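Local coordinates for Alpha/beta hydrolase (PDB 4R1D), which acts as the lipase effector Tle4 of the H2 type VI secretion system, a calcium-binding alpha/beta hydrolase held in complex with its immunity protein Tli4, at the interface of chains A and B. Residues are numbered along the deposited sequence; one frame, centred on the assembly and turned at random. Chains: chain A, Uncharacterized protein; chain B, Uncharacterized protein.

Contact 1: the interface of chains A and B. Residues chain A 398-399, 402-403, 406; chain B 91-92, 115.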
# COMPACT_ATOMS: atom_id res chain seq x y z
N VAL A 398 -18.45 13.72 -1.14
CA VAL A 398 -18.51 12.81 -0.01
C VAL A 398 -17.86 13.48 1.19
O VAL A 398 -16.80 14.10 1.07
CB VAL A 398 -17.82 11.46 -0.33
CG1 VAL A 398 -16.37 11.67 -0.74
CG2 VAL A 398 -17.91 10.50 0.86
N GLY A 399 -18.51 13.38 2.34
CA GLY A 399 -17.98 13.94 3.57
C GLY A 399 -16.84 13.08 4.07
O GLY A 399 -16.96 11.86 4.07
N ASP A 402 -17.81 10.83 6.90
CA ASP A 402 -18.74 9.82 6.39
C ASP A 402 -17.95 8.67 5.81
O ASP A 402 -18.21 7.51 6.10
CB ASP A 402 -19.62 10.38 5.26
CG ASP A 402 -20.78 11.22 5.76
OD1 ASP A 402 -21.15 11.14 6.96
OD2 ASP A 402 -21.35 11.97 4.93
N ASN A 403 -17.00 9.00 4.95
CA ASN A 403 -16.17 7.99 4.30
C ASN A 403 -15.39 7.18 5.32
O ASN A 403 -15.37 5.95 5.27
CB ASN A 403 -15.20 8.65 3.32
CG ASN A 403 -14.63 7.67 2.34
OD1 ASN A 403 -15.34 7.21 1.44
ND2 ASN A 403 -13.35 7.32 2.51
N ASP A 406 -17.62 4.78 7.46
CA ASP A 406 -18.02 3.63 6.67
C ASP A 406 -16.84 2.66 6.49
O ASP A 406 -17.03 1.44 6.49
CB ASP A 406 -18.59 4.05 5.31
CG ASP A 406 -20.10 4.25 5.35
OD1 ASP A 406 -20.69 3.94 6.41
OD2 ASP A 406 -20.70 4.67 4.33
N LYS B 91 -23.39 5.46 5.33
CA LYS B 91 -23.26 6.90 5.09
C LYS B 91 -22.83 7.28 3.68
O LYS B 91 -22.90 8.45 3.30
CB LYS B 91 -22.30 7.50 6.10
CG LYS B 91 -22.66 7.12 7.53
CD LYS B 91 -21.88 7.93 8.54
CE LYS B 91 -22.36 7.62 9.97
NZ LYS B 91 -21.72 6.40 10.54
N THR B 92 -22.38 6.29 2.91
CA THR B 92 -21.87 6.55 1.57
C THR B 92 -22.38 5.55 0.55
O THR B 92 -22.54 4.35 0.84
CB THR B 92 -20.32 6.56 1.51
OG1 THR B 92 -19.80 5.27 1.88
CG2 THR B 92 -19.75 7.63 2.44
N SER B 115 -21.73 10.93 -0.52
CA SER B 115 -22.41 10.86 0.77
C SER B 115 -23.92 10.78 0.58
O SER B 115 -24.49 11.44 -0.28
CB SER B 115 -22.05 12.04 1.67
OG SER B 115 -20.83 11.80 2.37
O HOH W 1 -20.61 4.47 9.01
O HOH W 2 -24.17 10.80 4.50

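Contact 2: the interface of chains A and B. Residues chain A 81, 87-88, 91; chain B 198, 202, 206, 209.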
# COMPACT_ATOMS: atom_id res chain seq x y z
N MET A 81 20.02 4.18 5.42
CA MET A 81 20.70 4.93 4.38
C MET A 81 22.02 4.24 4.06
O MET A 81 23.09 4.75 4.40
CB MET A 81 20.97 6.37 4.85
CG MET A 81 19.73 7.23 4.97
SD MET A 81 19.09 7.72 3.36
CE MET A 81 20.28 8.96 2.87
N SER A 87 18.22 5.03 -1.95
CA SER A 87 17.90 6.39 -1.51
C SER A 87 17.31 7.22 -2.66
O SER A 87 16.44 8.06 -2.44
CB SER A 87 19.12 7.06 -0.88
OG SER A 87 20.02 7.55 -1.87
N ILE A 88 17.76 6.98 -3.88
CA ILE A 88 17.11 7.60 -5.04
C ILE A 88 15.65 7.14 -5.12
O ILE A 88 14.74 7.94 -5.35
CB ILE A 88 17.87 7.33 -6.35
CG1 ILE A 88 19.17 8.13 -6.37
CG2 ILE A 88 17.02 7.67 -7.58
CD1 ILE A 88 20.00 7.93 -7.62
N LEU A 91 13.68 8.99 -2.60
CA LEU A 91 13.54 10.40 -2.96
C LEU A 91 12.40 10.56 -3.98
O LEU A 91 11.49 11.38 -3.81
CB LEU A 91 14.86 10.94 -3.51
CG LEU A 91 14.82 12.34 -4.12
CD1 LEU A 91 14.40 13.36 -3.07
CD2 LEU A 91 16.19 12.68 -4.70
N PHE B 198 16.47 15.53 3.21
CA PHE B 198 16.73 14.20 2.68
C PHE B 198 17.88 14.23 1.68
O PHE B 198 18.76 13.37 1.71
CB PHE B 198 15.48 13.59 2.03
CG PHE B 198 15.61 12.13 1.74
CD1 PHE B 198 15.86 11.68 0.45
CD2 PHE B 198 15.53 11.20 2.76
CE1 PHE B 198 15.99 10.33 0.19
CE2 PHE B 198 15.67 9.84 2.51
CZ PHE B 198 15.89 9.41 1.21
N MET B 202 21.44 12.34 1.65
CA MET B 202 21.98 11.54 0.56
C MET B 202 23.41 11.97 0.21
O MET B 202 24.28 11.12 0.00
CB MET B 202 21.08 11.64 -0.68
CG MET B 202 19.67 11.12 -0.51
SD MET B 202 18.66 11.53 -1.97
CE MET B 202 19.30 10.37 -3.19
N PHE B 206 26.49 9.38 0.67
CA PHE B 206 26.96 8.76 -0.57
C PHE B 206 27.86 9.68 -1.40
O PHE B 206 27.40 10.68 -1.95
CB PHE B 206 25.77 8.30 -1.43
CG PHE B 206 24.82 7.39 -0.70
CD1 PHE B 206 25.16 6.07 -0.42
CD2 PHE B 206 23.57 7.85 -0.29
CE1 PHE B 206 24.29 5.23 0.25
CE2 PHE B 206 22.69 7.01 0.38
CZ PHE B 206 23.06 5.70 0.66
N MET B 209 26.74 10.60 -4.91
CA MET B 209 25.61 11.51 -5.12
C MET B 209 26.11 12.93 -5.34
O MET B 209 27.08 13.35 -4.73
CB MET B 209 24.66 11.50 -3.91
CG MET B 209 23.72 10.30 -3.82
SD MET B 209 22.57 10.16 -5.21
CE MET B 209 23.51 9.23 -6.37

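Contact 1: the interface of chains A and B
B:Thr92 pushes its methyl, CG2, into the small apolar centre between the lipase and its immunity protein, where it lies 3.8 Å from CG2 of A:Val398 and also meets CB of A:Asp402 and the backbone of A:Asn403. This is an effector–immunity contact of the Tle4–Tli4 pair: the N-terminal part of helix 400-421 of the alpha/beta hydrolase, with the residues just ahead of it, rests on the start of strand 92-100, the loop residue B:Lys91 ahead of it, and the end of strand 107-115 in the Tli4 N-terminal domain. The two branches of B:Thr92 divide the work: CG2, opposite the carbonyl carbon, fills the apolar centre, while the hydroxyl OG1 sits between backbone N and carbonyl carbon (chi1 62°) and turns to A:Asp406.

Beside this centre, B:Ser115 OG is a relay. It accepts an almost straight bond from the amide N of A:Gly399 (2.8 Å, 170° at H) and donates to the carboxylate oxygen OD2 of A:Asp402 at 2.6 Å, which receives it on its anti lone pair, away from OD1. The hydroxyl is thereby tied to both the turn into the helix and an aspartate in the helix's first turn.

Further out, OD2 of A:Asp406 collects three donors. B:Thr92 OG1 reaches its anti lone pair at 2.7 Å. The B:Thr92 amide N approaches nearly along the C-O axis, though its N-H points well off the oxygen and the bond is strongly bent. The B:Lys91 amide N arrives from the syn side at 3.0 Å, slightly out of the carboxylate plane. Such a grip should fix the carboxylate's rotation and favour its charged form. The aliphatic part of B:Lys91 passes A:Asp402 at about a right angle, its CD 3.7 Å from OD1. At the rim its chain bends at chi4 (83°), and NZ joins A:Asp406 OD1 through water 1; water 2 joins A:Asp402 OD2 to the B:Lys91 carbonyl O.

Contact 2: the interface of chains A and B
A helix-against-helix apolar interface, rich in methionine, joins the lipase to its immunity protein here: A:Ser87, A:Ile88 and A:Leu91 of helix 84-95, with A:Met81 just ahead of it, meet B:Phe198 and B:Met202 of helix 191-205 and the residues that follow. It gives Tli4 a second hold on Tle4, built mainly on the fit of apolar side chains.

B:Met202 is the central wedge. Its chain runs extended through chi2 and turns at chi3 (74°), which places SD against CD2 of A:Leu91 at 3.9 Å and carries the methyl CE in beside A:Ser87 and CG1 of A:Ile88. Both the isoleucine and the leucine side chains lie across it at about a right angle.

On one flank, the ring of B:Phe198 presents its edge to the lipase helix, with CE1 3.5 Å from the carbonyl O of A:Ser87, which lies in the ring plane. The same CE1 touches CB of A:Leu91. A:Met81, folded at chi2 and chi3, brings CE to the backbone of B:Met202, 3.9 Å from its CA, while its SD comes near CE2 of B:Phe198.

The ring of B:Phe206 reaches A:Ser87 through CE2, 3.8 Å from CB, and its CZ approaches the A:Met81 backbone. Farther along, the bent chain of B:Met209 sets its methyl CE 4.0 Å from CD1 of A:Ile88.

About 40 Å separate the centres of contact 1 and contact 2, and they have no residue or secondary-structure element in common. On the lipase they use different helices, 400-421 and 84-95. On the immunity protein they fall in different family regions, contact 1 in the N-terminal one and contact 2 in the C-terminal one, so Tli4 grasps Tle4 with both halves. Contact 1 relies largely on directed hydrogen bonds and contact 2 mainly on apolar packing. Holding two distant places at once probably fixes the relative position of the proteins and may restrain movement of the lipase, consistent with a role in self-protection.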